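Local structure of PA0821 (Pseudomonas aeruginosa, 7DRG) at the interface of chains A and B. The protein probably serves as the immunity protein (antitoxin) that protects the cell from a type VI secretion effector carrying a putative VRR-NUC nuclease domain. Residues are numbered along the deposited sequence; one frame, centred on the assembly and turned at random. Chains: chain A/B, PA0821.

The interface of chains A and B. Residues chain A 195, 197, 200; chain B 8, 11-14, 200, 204.
B:Arg204 reaches across to A:Ser197 and A:Glu195 from the end of its helix. Its CB lies 4.1 Å from OE2 of A:Glu195, and CD then passes over one face of the B:Phe200 ring, toward its rim. A bend at chi3 (56°) brings the guanidinium between the chains: the carboxylate carbon of A:Glu195 lies above one face and CD2 of B:Leu11 above the other, both toward the rim. At the tip, NH1 donates to the A:Ser197 hydroxyl OG at 3.0 Å, a bent bond tilted from the guanidinium plane. NH2 is held within its own chain, almost straight onto an in-plane lone pair of the B:Leu11 carbonyl O (2.7 Å) and, less directly, to B:Gln14 O. These bonds probably fix the rotation of the group. NH2 also forms a salt bridge with A:Glu195 OE1 (3.4 Å), which approaches over the face. OE1 and B:Leu11 O, two acceptors, lie 3.1 Å apart, and NH2, close to both, probably eases their repulsion. Water 2 joins OE2 to B:Arg204 O, and water 1 links A:Ser197 OG to B:Ala8 O.

Beside this polar cluster, B:Leu11 CD1 sits over the A:Phe200 ring, 3.5 Å from CG. This patch is one part of an interface without exact two-fold symmetry, and the structure alone does not show whether the pairing is biological. It joins the chain A loop bearing A:Glu195 and A:Ser197 and the start of helix 198-204 to chain B helices 4-13 and 191-204.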
loop_
_atom_site.group_PDB
_atom_site.type_symbol
_atom_site.label_atom_id
_atom_site.label_comp_id
_atom_site.label_asym_id
_atom_site.label_seq_id
_atom_site.Cartn_x
_atom_site.Cartn_y
_atom_site.Cartn_z
ATOM N N GLU A 195 5.874 -6.573 -2.684
ATOM C CA GLU A 195 4.659 -5.781 -2.771
ATOM C C GLU A 195 4.911 -4.541 -3.623
ATOM O O GLU A 195 5.926 -3.857 -3.430
ATOM C CB GLU A 195 4.182 -5.366 -1.375
ATOM C CG GLU A 195 4.047 -6.533 -0.404
ATOM C CD GLU A 195 4.628 -6.248 0.982
ATOM O OE1 GLU A 195 5.794 -5.799 1.075
ATOM O OE2 GLU A 195 3.914 -6.484 1.981
ATOM N N SER A 197 3.526 -1.602 -3.410
ATOM C CA SER A 197 3.411 -0.361 -2.632
ATOM C C SER A 197 2.754 0.738 -3.470
ATOM O O SER A 197 3.221 1.875 -3.499
ATOM C CB SER A 197 4.762 0.105 -2.081
ATOM O OG SER A 197 5.448 -0.964 -1.450
ATOM N N PHE A 200 2.048 4.191 -1.994
ATOM C CA PHE A 200 3.222 5.030 -1.790
ATOM C C PHE A 200 3.676 5.644 -3.104
ATOM O O PHE A 200 3.986 6.840 -3.165
ATOM C CB PHE A 200 4.356 4.222 -1.166
ATOM C CG PHE A 200 5.606 5.019 -0.958
ATOM C CD1 PHE A 200 5.726 5.869 0.130
ATOM C CD2 PHE A 200 6.660 4.924 -1.850
ATOM C CE1 PHE A 200 6.878 6.610 0.325
ATOM C CE2 PHE A 200 7.810 5.665 -1.663
ATOM C CZ PHE A 200 7.919 6.509 -0.573
ATOM N N ALA B 8 10.876 3.358 -0.879
ATOM C CA ALA B 8 10.361 2.402 -1.853
ATOM C C ALA B 8 11.051 1.053 -1.704
ATOM O O ALA B 8 10.415 0.001 -1.842
ATOM C CB ALA B 8 10.539 2.943 -3.271
ATOM N N LEU B 11 9.685 -0.596 1.596
ATOM C CA LEU B 11 8.313 -1.073 1.446
ATOM C C LEU B 11 8.229 -2.322 0.579
ATOM O O LEU B 11 7.356 -3.171 0.799
ATOM C CB LEU B 11 7.440 0.036 0.860
ATOM C CG LEU B 11 7.217 1.220 1.796
ATOM C CD1 LEU B 11 6.584 2.382 1.047
ATOM C CD2 LEU B 11 6.351 0.799 2.970
ATOM N N ALA B 12 9.121 -2.459 -0.406
ATOM C CA ALA B 12 9.058 -3.610 -1.295
ATOM C C ALA B 12 9.386 -4.917 -0.586
ATOM O O ALA B 12 8.969 -5.979 -1.058
ATOM C CB ALA B 12 10.007 -3.419 -2.479
ATOM N N LYS B 13 10.106 -4.869 0.539
ATOM C CA LYS B 13 10.648 -6.087 1.130
ATOM C C LYS B 13 10.064 -6.469 2.483
ATOM O O LYS B 13 10.235 -7.620 2.897
ATOM C CB LYS B 13 12.173 -5.977 1.264
ATOM C CG LYS B 13 12.918 -6.109 -0.061
ATOM C CD LYS B 13 14.372 -5.694 0.082
ATOM C CE LYS B 13 14.483 -4.310 0.694
ATOM N NZ LYS B 13 15.884 -3.809 0.717
ATOM N N GLN B 14 9.391 -5.564 3.180
ATOM C CA GLN B 14 8.704 -5.977 4.391
ATOM C C GLN B 14 7.390 -5.222 4.499
ATOM O O GLN B 14 7.286 -4.079 4.033
ATOM C CB GLN B 14 9.560 -5.740 5.645
ATOM C CG GLN B 14 9.766 -4.291 6.005
ATOM C CD GLN B 14 10.605 -4.084 7.264
ATOM O OE1 GLN B 14 11.311 -4.977 7.728
ATOM N NE2 GLN B 14 10.510 -2.884 7.827
ATOM N N PHE B 200 -2.716 2.649 4.050
ATOM C CA PHE B 200 -1.737 1.974 3.205
ATOM C C PHE B 200 -1.168 0.749 3.907
ATOM O O PHE B 200 -1.033 -0.324 3.306
ATOM C CB PHE B 200 -0.638 2.974 2.842
ATOM C CG PHE B 200 0.564 2.373 2.180
ATOM C CD1 PHE B 200 0.444 1.612 1.030
ATOM C CD2 PHE B 200 1.828 2.621 2.686
ATOM C CE1 PHE B 200 1.568 1.086 0.406
ATOM C CE2 PHE B 200 2.951 2.098 2.073
ATOM C CZ PHE B 200 2.821 1.324 0.933
ATOM N N ARG B 204 -1.527 -4.096 3.690
ATOM C CA ARG B 204 -0.365 -4.978 3.682
ATOM C C ARG B 204 -0.237 -5.840 4.929
ATOM O O ARG B 204 0.445 -6.870 4.884
ATOM C CB ARG B 204 0.914 -4.149 3.540
ATOM C CG ARG B 204 0.882 -3.178 2.377
ATOM C CD ARG B 204 1.733 -1.956 2.674
ATOM N NE ARG B 204 3.109 -2.313 3.005
ATOM C CZ ARG B 204 4.091 -2.398 2.111
ATOM N NH1 ARG B 204 3.843 -2.160 0.829
ATOM N NH2 ARG B 204 5.319 -2.722 2.496
HETATM O O HOH W 1 8.055 -0.532 -2.865
HETATM O O HOH W 2 1.597 -8.099 2.860
#